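Local coordinates for D-3-phosphoglycerate dehydrogenase oxidoreductase protein (Ralstonia solanacearum, PDB 3GG9) that probably oxidises 3-phosphoglycerate with NAD as cofactor, as a member of the D-isomer specific 2-hydroxyacid dehydrogenase family, at residues G79-D84 and I89-C94; A51-R56 and G314-N319; T263-N266 and M272-I275. All coordinates share one frame; numbering follows the deposited sequence.

Contact 1: G79-D84 and I89-C94. With SO4 (sulfate ion), chain E.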
ATOM      1  N   GLY A  79      -6.894  -4.159 -24.676  1.00 28.17           N
ATOM      2  CA  GLY A  79      -5.505  -3.745 -24.757  1.00 28.75           C
ATOM      3  C   GLY A  79      -4.829  -4.168 -26.054  1.00 33.44           C
ATOM      4  O   GLY A  79      -5.497  -4.563 -27.014  1.00 35.96           O
ATOM      5  N   ARG A  80      -3.498  -4.092 -26.073  1.00 35.79           N
ATOM      6  CA  ARG A  80      -2.696  -4.308 -27.286  1.00 37.76           C
ATOM      7  C   ARG A  80      -2.584  -5.779 -27.725  1.00 36.96           C
ATOM      8  O   ARG A  80      -2.643  -6.701 -26.909  1.00 38.84           O
ATOM      9  CB  ARG A  80      -1.293  -3.693 -27.113  1.00 40.41           C
ATOM     10  CG  ARG A  80      -0.353  -4.484 -26.188  1.00 48.96           C
ATOM     11  CD  ARG A  80       0.772  -3.614 -25.607  1.00 56.17           C
ATOM     12  NE  ARG A  80       1.974  -3.584 -26.448  1.00 79.13           N
ATOM     13  CZ  ARG A  80       2.955  -4.490 -26.411  1.00 85.74           C
ATOM     14  NH1 ARG A  80       4.003  -4.362 -27.216  1.00 82.22           N
ATOM     15  NH2 ARG A  80       2.895  -5.525 -25.575  1.00 85.87           N
ATOM     16  N   VAL A  81      -2.426  -5.976 -29.030  1.00 39.10           N
ATOM     17  CA  VAL A  81      -2.144  -7.291 -29.599  1.00 44.41           C
ATOM     18  C   VAL A  81      -0.676  -7.317 -30.005  1.00 47.67           C
ATOM     19  O   VAL A  81      -0.238  -6.494 -30.820  1.00 43.94           O
ATOM     20  CB  VAL A  81      -3.026  -7.601 -30.843  1.00 46.29           C
ATOM     21  CG1 VAL A  81      -2.770  -9.024 -31.342  1.00 42.97           C
ATOM     22  CG2 VAL A  81      -4.497  -7.421 -30.525  1.00 45.43           C
ATOM     23  N   SER A  82       0.081  -8.246 -29.426  1.00 51.12           N
ATOM     24  CA  SER A  82       1.507  -8.377 -29.745  1.00 61.10           C
ATOM     25  C   SER A  82       1.724  -9.069 -31.091  1.00 63.06           C
ATOM     26  O   SER A  82       1.179 -10.146 -31.348  1.00 62.00           O
ATOM     27  CB  SER A  82       2.260  -9.111 -28.631  1.00 62.47           C
ATOM     28  OG  SER A  82       1.865 -10.469 -28.543  1.00 72.32           O
ATOM     29  N   ARG A  83       2.520  -8.431 -31.942  1.00 67.27           N
ATOM     30  CA  ARG A  83       2.818  -8.940 -33.280  1.00 71.60           C
ATOM     31  C   ARG A  83       3.982  -9.942 -33.282  1.00 76.96           C
ATOM     32  O   ARG A  83       4.191 -10.656 -34.268  1.00 78.29           O
ATOM     33  CB  ARG A  83       3.124  -7.775 -34.232  1.00 70.22           C
ATOM     34  CG  ARG A  83       2.036  -6.703 -34.327  1.00 69.60           C
ATOM     35  CD  ARG A  83       0.685  -7.299 -34.727  1.00 77.84           C
ATOM     36  NE  ARG A  83      -0.131  -6.374 -35.513  1.00 80.75           N
ATOM     37  CZ  ARG A  83      -0.962  -5.470 -34.999  1.00 83.21           C
ATOM     38  NH1 ARG A  83      -1.656  -4.681 -35.808  1.00 81.61           N
ATOM     39  NH2 ARG A  83      -1.099  -5.349 -33.682  1.00 79.94           N
ATOM     40  N   ASP A  84       4.719  -9.997 -32.173  1.00 80.19           N
ATOM     41  CA  ASP A  84       5.965 -10.760 -32.099  1.00 85.34           C
ATOM     42  C   ASP A  84       5.757 -12.277 -31.992  1.00 85.85           C
ATOM     43  O   ASP A  84       4.631 -12.745 -31.781  1.00 84.43           O
ATOM     44  CB  ASP A  84       6.866 -10.232 -30.966  1.00 88.20           C
ATOM     45  CG  ASP A  84       6.418 -10.687 -29.579  1.00 94.55           C
ATOM     46  OD1 ASP A  84       5.198 -10.704 -29.297  1.00 99.22           O
ATOM     47  OD2 ASP A  84       7.301 -11.016 -28.759  1.00 98.43           O
ATOM     48  N   ILE A  89      -1.946 -14.763 -28.971  1.00 40.28           N
ATOM     49  CA  ILE A  89      -2.821 -15.086 -30.107  1.00 42.13           C
ATOM     50  C   ILE A  89      -2.011 -15.438 -31.367  1.00 41.86           C
ATOM     51  O   ILE A  89      -1.196 -14.641 -31.834  1.00 42.38           O
ATOM     52  CB  ILE A  89      -3.856 -13.965 -30.439  1.00 45.60           C
ATOM     53  CG1 ILE A  89      -4.682 -13.579 -29.206  1.00 40.23           C
ATOM     54  CG2 ILE A  89      -4.813 -14.420 -31.558  1.00 38.95           C
ATOM     55  CD1 ILE A  89      -5.465 -12.298 -29.401  1.00 43.83           C
ATOM     56  N   ASP A  90      -2.239 -16.638 -31.904  1.00 41.37           N
ATOM     57  CA  ASP A  90      -1.631 -17.047 -33.181  1.00 39.24           C
ATOM     58  C   ASP A  90      -2.337 -16.317 -34.334  1.00 34.35           C
ATOM     59  O   ASP A  90      -3.389 -16.761 -34.819  1.00 36.61           O
ATOM     60  CB  ASP A  90      -1.726 -18.571 -33.333  1.00 37.49           C
ATOM     61  CG  ASP A  90      -0.877 -19.119 -34.488  1.00 44.38           C
ATOM     62  OD1 ASP A  90      -0.485 -18.373 -35.411  1.00 50.67           O
ATOM     63  OD2 ASP A  90      -0.619 -20.334 -34.478  1.00 39.22           O
ATOM     64  N   LEU A  91      -1.763 -15.183 -34.744  1.00 31.66           N
ATOM     65  CA  LEU A  91      -2.400 -14.282 -35.698  1.00 36.08           C
ATOM     66  C   LEU A  91      -2.476 -14.877 -37.099  1.00 41.60           C
ATOM     67  O   LEU A  91      -3.456 -14.660 -37.820  1.00 44.88           O
ATOM     68  CB  LEU A  91      -1.665 -12.935 -35.743  1.00 32.24           C
ATOM     69  CG  LEU A  91      -1.712 -12.137 -34.440  1.00 38.89           C
ATOM     70  CD1 LEU A  91      -1.015 -10.790 -34.601  1.00 38.54           C
ATOM     71  CD2 LEU A  91      -3.156 -11.939 -33.992  1.00 44.48           C
ATOM     72  N   GLU A  92      -1.436 -15.625 -37.469  1.00 47.35           N
ATOM     73  CA  GLU A  92      -1.380 -16.312 -38.763  1.00 50.30           C
ATOM     74  C   GLU A  92      -2.451 -17.397 -38.863  1.00 45.88           C
ATOM     75  O   GLU A  92      -3.098 -17.524 -39.905  1.00 45.23           O
ATOM     76  CB  GLU A  92       0.020 -16.889 -39.022  1.00 53.65           C
ATOM     77  CG  GLU A  92       0.986 -15.926 -39.729  1.00 63.30           C
ATOM     78  CD  GLU A  92       1.071 -14.558 -39.064  1.00 76.94           C
ATOM     79  OE1 GLU A  92       1.360 -14.491 -37.848  1.00 86.44           O
ATOM     80  OE2 GLU A  92       0.840 -13.546 -39.760  1.00 82.58           O
ATOM     81  N   ALA A  93      -2.646 -18.154 -37.780  1.00 39.25           N
ATOM     82  CA  ALA A  93      -3.720 -19.150 -37.734  1.00 42.47           C
ATOM     83  C   ALA A  93      -5.105 -18.508 -37.815  1.00 43.14           C
ATOM     84  O   ALA A  93      -6.003 -19.067 -38.450  1.00 43.66           O
ATOM     85  CB  ALA A  93      -3.607 -20.030 -36.516  1.00 39.72           C
ATOM     86  N   CYS A  94      -5.256 -17.337 -37.183  1.00 42.03           N
ATOM     87  CA  CYS A  94      -6.488 -16.542 -37.257  1.00 41.00           C
ATOM     88  C   CYS A  94      -6.744 -16.080 -38.686  1.00 37.85           C
ATOM     89  O   CYS A  94      -7.849 -16.229 -39.198  1.00 38.85           O
ATOM     90  CB  CYS A  94      -6.424 -15.322 -36.319  1.00 45.08           C
ATOM     91  SG  CYS A  94      -6.611 -15.730 -34.567  1.00 41.69           S
TER
HETATM   92  S   SO4 E   1      -1.921  -3.157 -22.471  1.00 48.18           S
HETATM   93  O1  SO4 E   1      -2.998  -3.785 -21.734  1.00 57.55           O
HETATM   94  O2  SO4 E   1      -2.291  -3.013 -23.866  1.00 42.04           O
HETATM   95  O3  SO4 E   1      -1.668  -1.836 -21.909  1.00 57.33           O
HETATM   96  O4  SO4 E   1      -0.733  -3.999 -22.332  1.00 40.52           O
HETATM   97  O   HOH W   1      -0.348 -12.436 -30.656  1.00 55.05           O
HETATM   98  O   HOH W   2       3.038 -13.420 -36.032  1.00 58.96           O
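The loop that leaves strand 74-77 and the start of helix 91-97 form a beta-alpha connection of the five-stranded parallel sheet, and Val81 meets Leu91 where the two ends of that connection fold together. Val81 CG1 lies 4.0 Å from Leu91 CD2, the two side chains slanting across each other. The valine presents this methyl because it stands anti to the backbone N (chi1 -176°), on a CB directed at the helix. The other leucine methyl, CD1, also touches Val81 CG1 and meets Ser82 O and the aliphatic part of Arg83, whose CD comes within 3.9 Å at nearly a right angle. Strand 100-102 backs the cluster through Val101, which touches both Val81 and Leu91.

Polar groups close the loop beside this apolar patch. Water 1 donates to Ser82 O at 2.8 Å and to Ile89 O at 2.6 Å, joining two carbonyls that could not bond to each other. The Arg83 chain bends back so that NH2 reaches Val81 O at 3.2 Å, with the oxygen in the guanidinium plane; the same NH2 makes a salt bridge to Glu103. At the helix start, Asp90 is the N-cap: its OD1 accepts from Ala93 N at 3.2 Å, the amide approaching from above the carboxylate plane.

At the opposite end of the loop, Arg80 N donates to sulfate O2 at 2.7 Å (163° at the hydrogen), while Arg224 and Tyr312 also bind the ion. This gathering of donors is consistent with a site suited to an anionic group, although the sulfate probably comes from the crystallisation liquor. Direct contact between the segments thus runs through Leu91 without a hydrogen bond; water 1, helped by a weaker water bridge from Arg83 O to Glu92 OE1, makes the polar link, and Glu103 probably offsets the charge of Arg83.

Contact 2: A51-R56 and G314-N319. Unlike the reference sequence in segment 51-56: Leu52 (reference Ile).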
ATOM      1  N   ALA A  51     -18.254 -14.234 -31.568  1.00 34.22           N
ATOM      2  CA  ALA A  51     -17.307 -13.199 -31.117  1.00 32.59           C
ATOM      3  C   ALA A  51     -16.782 -13.473 -29.725  1.00 31.82           C
ATOM      4  O   ALA A  51     -17.542 -13.727 -28.797  1.00 31.52           O
ATOM      5  CB  ALA A  51     -17.911 -11.793 -31.207  1.00 33.10           C
ATOM      6  N   LEU A  52     -15.467 -13.409 -29.585  1.00 27.19           N
ATOM      7  CA  LEU A  52     -14.829 -13.752 -28.330  1.00 34.03           C
ATOM      8  C   LEU A  52     -14.122 -12.509 -27.831  1.00 31.88           C
ATOM      9  O   LEU A  52     -13.347 -11.910 -28.564  1.00 37.62           O
ATOM     10  CB  LEU A  52     -13.830 -14.884 -28.565  1.00 34.78           C
ATOM     11  CG  LEU A  52     -13.390 -15.831 -27.464  1.00 40.15           C
ATOM     12  CD1 LEU A  52     -14.557 -16.405 -26.677  1.00 38.69           C
ATOM     13  CD2 LEU A  52     -12.597 -16.933 -28.119  1.00 41.97           C
ATOM     14  N   VAL A  53     -14.418 -12.112 -26.595  1.00 31.62           N
ATOM     15  CA  VAL A  53     -13.690 -11.036 -25.945  1.00 26.76           C
ATOM     16  C   VAL A  53     -12.684 -11.633 -24.954  1.00 30.62           C
ATOM     17  O   VAL A  53     -13.053 -12.395 -24.048  1.00 29.50           O
ATOM     18  CB  VAL A  53     -14.617 -10.028 -25.237  1.00 26.26           C
ATOM     19  CG1 VAL A  53     -13.787  -8.902 -24.556  1.00 25.39           C
ATOM     20  CG2 VAL A  53     -15.608  -9.440 -26.248  1.00 27.15           C
ATOM     21  N   LEU A  54     -11.416 -11.286 -25.158  1.00 26.74           N
ATOM     22  CA  LEU A  54     -10.330 -11.751 -24.300  1.00 29.32           C
ATOM     23  C   LEU A  54      -9.884 -10.641 -23.352  1.00 28.96           C
ATOM     24  O   LEU A  54      -9.769  -9.475 -23.750  1.00 29.05           O
ATOM     25  CB  LEU A  54      -9.137 -12.220 -25.140  1.00 28.11           C
ATOM     26  CG  LEU A  54      -9.331 -13.398 -26.108  1.00 28.99           C
ATOM     27  CD1 LEU A  54      -8.021 -13.747 -26.807  1.00 28.57           C
ATOM     28  CD2 LEU A  54      -9.863 -14.622 -25.371  1.00 32.30           C
ATOM     29  N   ILE A  55      -9.643 -11.025 -22.103  1.00 25.00           N
ATOM     30  CA  ILE A  55      -9.115 -10.139 -21.070  1.00 25.84           C
ATOM     31  C   ILE A  55      -7.604 -10.287 -21.028  1.00 26.80           C
ATOM     32  O   ILE A  55      -7.075 -11.266 -20.503  1.00 23.81           O
ATOM     33  CB  ILE A  55      -9.746 -10.407 -19.684  1.00 25.07           C
ATOM     34  CG1 ILE A  55     -11.276 -10.395 -19.776  1.00 24.89           C
ATOM     35  CG2 ILE A  55      -9.210  -9.407 -18.632  1.00 19.47           C
ATOM     36  CD1 ILE A  55     -12.001 -10.569 -18.442  1.00 27.99           C
ATOM     37  N   ARG A  56      -6.937  -9.301 -21.616  1.00 21.46           N
ATOM     38  CA  ARG A  56      -5.485  -9.269 -21.685  0.50 27.27           C
ATOM     39  C   ARG A  56      -4.888 -10.603 -22.144  1.00 29.38           C
ATOM     40  O   ARG A  56      -5.317 -11.152 -23.152  1.00 35.10           O
ATOM     41  CB  ARG A  56      -4.904  -8.745 -20.362  0.50 24.42           C
ATOM     42  CG  ARG A  56      -5.287  -7.279 -20.112  0.50 22.13           C
ATOM     43  CD  ARG A  56      -4.879  -6.385 -21.284  0.50 22.17           C
ATOM     44  NE  ARG A  56      -3.463  -6.541 -21.632  0.50 32.70           N
ATOM     45  CZ  ARG A  56      -2.996  -6.863 -22.840  0.50 27.01           C
ATOM     46  NH1 ARG A  56      -1.690  -6.987 -23.026  0.50 28.36           N
ATOM     47  NH2 ARG A  56      -3.820  -7.054 -23.861  0.50 28.97           N
ATOM     48  N   GLY A 314     -14.839  -0.965 -22.872  1.00 21.60           N
ATOM     49  CA  GLY A 314     -15.532   0.011 -23.729  1.00 23.14           C
ATOM     50  C   GLY A 314     -14.987  -0.066 -25.151  1.00 25.62           C
ATOM     51  O   GLY A 314     -15.748  -0.194 -26.112  1.00 27.05           O
ATOM     52  N   ILE A 315     -13.663  -0.028 -25.272  1.00 24.73           N
ATOM     53  CA  ILE A 315     -12.994  -0.110 -26.569  1.00 27.43           C
ATOM     54  C   ILE A 315     -13.144  -1.460 -27.248  1.00 26.88           C
ATOM     55  O   ILE A 315     -13.439  -1.498 -28.434  1.00 26.84           O
ATOM     56  CB  ILE A 315     -11.497   0.320 -26.475  1.00 33.89           C
ATOM     57  CG1 ILE A 315     -11.412   1.830 -26.268  1.00 32.14           C
ATOM     58  CG2 ILE A 315     -10.719  -0.064 -27.727  1.00 29.20           C
ATOM     59  CD1 ILE A 315     -10.069   2.294 -25.746  1.00 41.08           C
ATOM     60  N   ALA A 316     -12.942  -2.566 -26.525  1.00 27.14           N
ATOM     61  CA  ALA A 316     -13.117  -3.891 -27.134  1.00 27.14           C
ATOM     62  C   ALA A 316     -14.557  -4.133 -27.637  1.00 31.03           C
ATOM     63  O   ALA A 316     -14.741  -4.738 -28.701  1.00 28.11           O
ATOM     64  CB  ALA A 316     -12.653  -5.025 -26.176  1.00 22.69           C
ATOM     65  N   PHE A 317     -15.549  -3.630 -26.894  1.00 26.63           N
ATOM     66  CA  PHE A 317     -16.967  -3.736 -27.265  1.00 25.31           C
ATOM     67  C   PHE A 317     -17.312  -2.840 -28.450  1.00 28.64           C
ATOM     68  O   PHE A 317     -17.970  -3.285 -29.389  1.00 22.93           O
ATOM     69  CB  PHE A 317     -17.900  -3.395 -26.101  1.00 24.44           C
ATOM     70  CG  PHE A 317     -17.803  -4.328 -24.920  1.00 28.56           C
ATOM     71  CD1 PHE A 317     -17.160  -5.561 -25.012  1.00 25.34           C
ATOM     72  CD2 PHE A 317     -18.366  -3.964 -23.700  1.00 23.83           C
ATOM     73  CE1 PHE A 317     -17.091  -6.408 -23.907  1.00 22.32           C
ATOM     74  CE2 PHE A 317     -18.312  -4.817 -22.600  1.00 29.29           C
ATOM     75  CZ  PHE A 317     -17.668  -6.038 -22.704  1.00 25.17           C
ATOM     76  N   GLN A 318     -16.873  -1.583 -28.401  1.00 26.64           N
ATOM     77  CA  GLN A 318     -17.044  -0.672 -29.541  1.00 29.45           C
ATOM     78  C   GLN A 318     -16.349  -1.206 -30.798  1.00 31.34           C
ATOM     79  O   GLN A 318     -16.861  -1.037 -31.906  1.00 29.11           O
ATOM     80  CB  GLN A 318     -16.568   0.741 -29.208  1.00 31.79           C
ATOM     81  CG  GLN A 318     -17.047   1.842 -30.169  1.00 30.17           C
ATOM     82  CD  GLN A 318     -18.570   1.869 -30.351  1.00 28.88           C
ATOM     83  OE1 GLN A 318     -19.325   1.905 -29.377  1.00 34.90           O
ATOM     84  NE2 GLN A 318     -19.026   1.870 -31.614  1.00 29.68           N
ATOM     85  N   ASN A 319     -15.214  -1.890 -30.628  1.00 30.10           N
ATOM     86  CA  ASN A 319     -14.522  -2.494 -31.771  1.00 30.35           C
ATOM     87  C   ASN A 319     -15.394  -3.521 -32.507  1.00 30.87           C
ATOM     88  O   ASN A 319     -15.439  -3.536 -33.745  1.00 29.15           O
ATOM     89  CB  ASN A 319     -13.166  -3.089 -31.361  1.00 30.54           C
ATOM     90  CG  ASN A 319     -12.070  -2.036 -31.195  1.00 32.39           C
ATOM     91  OD1 ASN A 319     -12.213  -0.878 -31.598  1.00 28.36           O
ATOM     92  ND2 ASN A 319     -10.952  -2.450 -30.615  1.00 26.59           N
TER
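Ala316 is the first residue of helix 306-324 within 314-319 to meet the strand: its CB, directed at 51-54, stands 4.4 Å from Val53 CG1. The backbones are closest at this pair as well, with CA atoms of Val53 and Ala316 7.3 Å apart, an approach that the small alanine side chain probably allows. The carbonyl of Ala316 is taken by the hydroxyl of Ser76, on the adjoining strand 74-77, which adds a polar tie between helix and sheet. This is the helix-on-sheet packing of an alpha/beta fold with a parallel sheet, in which a helix from near the C-terminus covers a face of the five-stranded sheet at its central strand, 51-54.

Phe317, next along, adds a second contact to Val53. Its CG is anti to the carbonyl carbon (chi1 -64°), and the ring reaches back to the strand through CE1, 4.1 Å from Val53 CG2 and 4.2 Å from Val53 CG1. CG2 lies at the ring edge, near its plane, so the valine meets the rim of the aromatic group instead of its face. Asn319 packs against Ser76, with ND2 making a weak hydrogen bond to Glu103 O, and Ile320, the next residue of helix 306-324, also touches Val53.

Contact 3: T263-N266 and M272-I275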
ATOM      1  N   THR A 263      15.154 -18.623  -5.484  1.00 29.90           N
ATOM      2  CA  THR A 263      16.561 -18.918  -5.197  1.00 35.68           C
ATOM      3  C   THR A 263      17.237 -17.743  -4.504  1.00 32.43           C
ATOM      4  O   THR A 263      17.827 -17.916  -3.449  1.00 30.38           O
ATOM      5  CB  THR A 263      17.337 -19.349  -6.473  1.00 37.76           C
ATOM      6  OG1 THR A 263      16.713 -20.509  -7.045  1.00 36.42           O
ATOM      7  CG2 THR A 263      18.815 -19.672  -6.161  1.00 39.37           C
ATOM      8  N   ALA A 264      17.092 -16.538  -5.058  1.00 33.95           N
ATOM      9  CA  ALA A 264      17.721 -15.363  -4.472  1.00 31.10           C
ATOM     10  C   ALA A 264      17.151 -15.006  -3.090  1.00 29.53           C
ATOM     11  O   ALA A 264      17.913 -14.669  -2.170  1.00 29.09           O
ATOM     12  CB  ALA A 264      17.629 -14.180  -5.420  1.00 35.03           C
ATOM     13  N   LEU A 265      15.831 -15.099  -2.925  1.00 29.36           N
ATOM     14  CA  LEU A 265      15.227 -14.835  -1.617  1.00 28.52           C
ATOM     15  C   LEU A 265      15.744 -15.803  -0.564  1.00 32.31           C
ATOM     16  O   LEU A 265      16.064 -15.396   0.553  1.00 30.89           O
ATOM     17  CB  LEU A 265      13.696 -14.856  -1.672  1.00 30.90           C
ATOM     18  CG  LEU A 265      13.015 -13.645  -2.327  1.00 28.70           C
ATOM     19  CD1 LEU A 265      11.538 -13.936  -2.485  1.00 31.17           C
ATOM     20  CD2 LEU A 265      13.222 -12.345  -1.540  1.00 32.75           C
ATOM     21  N   ASN A 266      15.874 -17.069  -0.943  1.00 32.13           N
ATOM     22  CA  ASN A 266      16.455 -18.078  -0.057  1.00 40.19           C
ATOM     23  C   ASN A 266      17.934 -17.856   0.281  1.00 38.48           C
ATOM     24  O   ASN A 266      18.412 -18.369   1.284  1.00 44.98           O
ATOM     25  CB  ASN A 266      16.230 -19.485  -0.608  1.00 34.53           C
ATOM     26  CG  ASN A 266      14.810 -19.975  -0.390  1.00 34.19           C
ATOM     27  OD1 ASN A 266      14.076 -19.453   0.446  1.00 44.84           O
ATOM     28  ND2 ASN A 266      14.414 -20.981  -1.154  1.00 36.54           N
ATOM     29  N   MET A 272      13.475  -8.790   0.371  1.00 29.79           N
ATOM     30  CA  MET A 272      12.029  -8.880   0.196  1.00 29.49           C
ATOM     31  C   MET A 272      11.652  -8.722  -1.266  1.00 23.16           C
ATOM     32  O   MET A 272      12.377  -8.098  -2.049  1.00 26.05           O
ATOM     33  CB  MET A 272      11.314  -7.830   1.070  1.00 27.50           C
ATOM     34  CG  MET A 272       9.750  -7.954   1.118  1.00 34.22           C
ATOM     35  SD  MET A 272       8.850  -6.975   2.357  1.00 30.30           S
ATOM     36  CE  MET A 272       9.521  -7.786   3.824  1.00 27.96           C
ATOM     37  N   ALA A 273      10.539  -9.340  -1.637  1.00 24.21           N
ATOM     38  CA  ALA A 273       9.951  -9.123  -2.935  1.00 25.55           C
ATOM     39  C   ALA A 273       8.454  -8.792  -2.875  1.00 25.62           C
ATOM     40  O   ALA A 273       7.753  -9.159  -1.931  1.00 26.40           O
ATOM     41  CB  ALA A 273      10.218 -10.283  -3.837  1.00 21.93           C
ATOM     42  N   ALA A 274       7.984  -8.071  -3.888  1.00 24.25           N
ATOM     43  CA  ALA A 274       6.556  -7.871  -4.078  1.00 24.71           C
ATOM     44  C   ALA A 274       6.267  -8.139  -5.555  1.00 22.44           C
ATOM     45  O   ALA A 274       6.883  -7.539  -6.437  1.00 28.43           O
ATOM     46  CB  ALA A 274       6.130  -6.448  -3.655  1.00 20.15           C
ATOM     47  N   ILE A 275       5.394  -9.103  -5.831  1.00 22.81           N
ATOM     48  CA  ILE A 275       5.154  -9.518  -7.216  1.00 25.05           C
ATOM     49  C   ILE A 275       3.656  -9.588  -7.528  1.00 24.47           C
ATOM     50  O   ILE A 275       2.835  -9.895  -6.662  1.00 26.96           O
ATOM     51  CB  ILE A 275       5.894 -10.847  -7.615  1.00 27.45           C
ATOM     52  CG1 ILE A 275       5.370 -12.048  -6.833  1.00 33.28           C
ATOM     53  CG2 ILE A 275       7.451 -10.752  -7.490  1.00 22.70           C
ATOM     54  CD1 ILE A 275       4.507 -12.899  -7.646  1.00 43.81           C
TER
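Leu265 makes this contact from the helix side with both of its terminal methyls. CD1 meets Ala273 CB at 4.1 Å, the apolar side-chain pair of the interface. CD2 instead rests over the backbone, 4.0 Å from Met272 C and 4.0 Å from Ala273 N, and so covers the peptide link between those residues. Having CG anti to the carbonyl carbon (chi1 -74°), with chi2 extended at 171°, carries this fork out to the strand. The nearest CA atoms, of Leu265 and Met272, are 7.0 Å apart, and the leucine side chain spans the gap.

The CB of Met272 points to the other face of the sheet, where its side chain packs on Ala122 of helix 109-123, as does Ala274. Ala273 is held in place by backbone hydrogen bonds to Asn294 and Ile296, and Leu265 is flanked by Leu289 and Asn294. These elements make a beta-alpha-beta crossover of the Rossmann-type domain, which probably binds NAD: strand 246-249 leads into helix 260-267, which returns to strand 272-275, placed between strands 246-249 and 295-297, with helix 260-267 on one face and helix 109-123 on the other.

Overall arrangement
Contacts 1 and 2 belong to the domain built on the five-stranded parallel sheet, and contact 3 to the seven-stranded sheet of the Rossmann-type domain, which probably binds NAD. The first two have centres 14 Å apart and touch: Ile89 CD1 packs on Leu54 CD1 at 3.9 Å. Contact 3 lies on the opposite side of the chain's centre, its centre 32 Å from contact 1 and 35 Å from contact 2. Along the chain, contact 2 joins residues 51-56 to 314-319 and encloses contact 1, then contact 3. The chain therefore builds the seven-stranded sheet as an excursion and returns through helix 306-324 to complete the first domain.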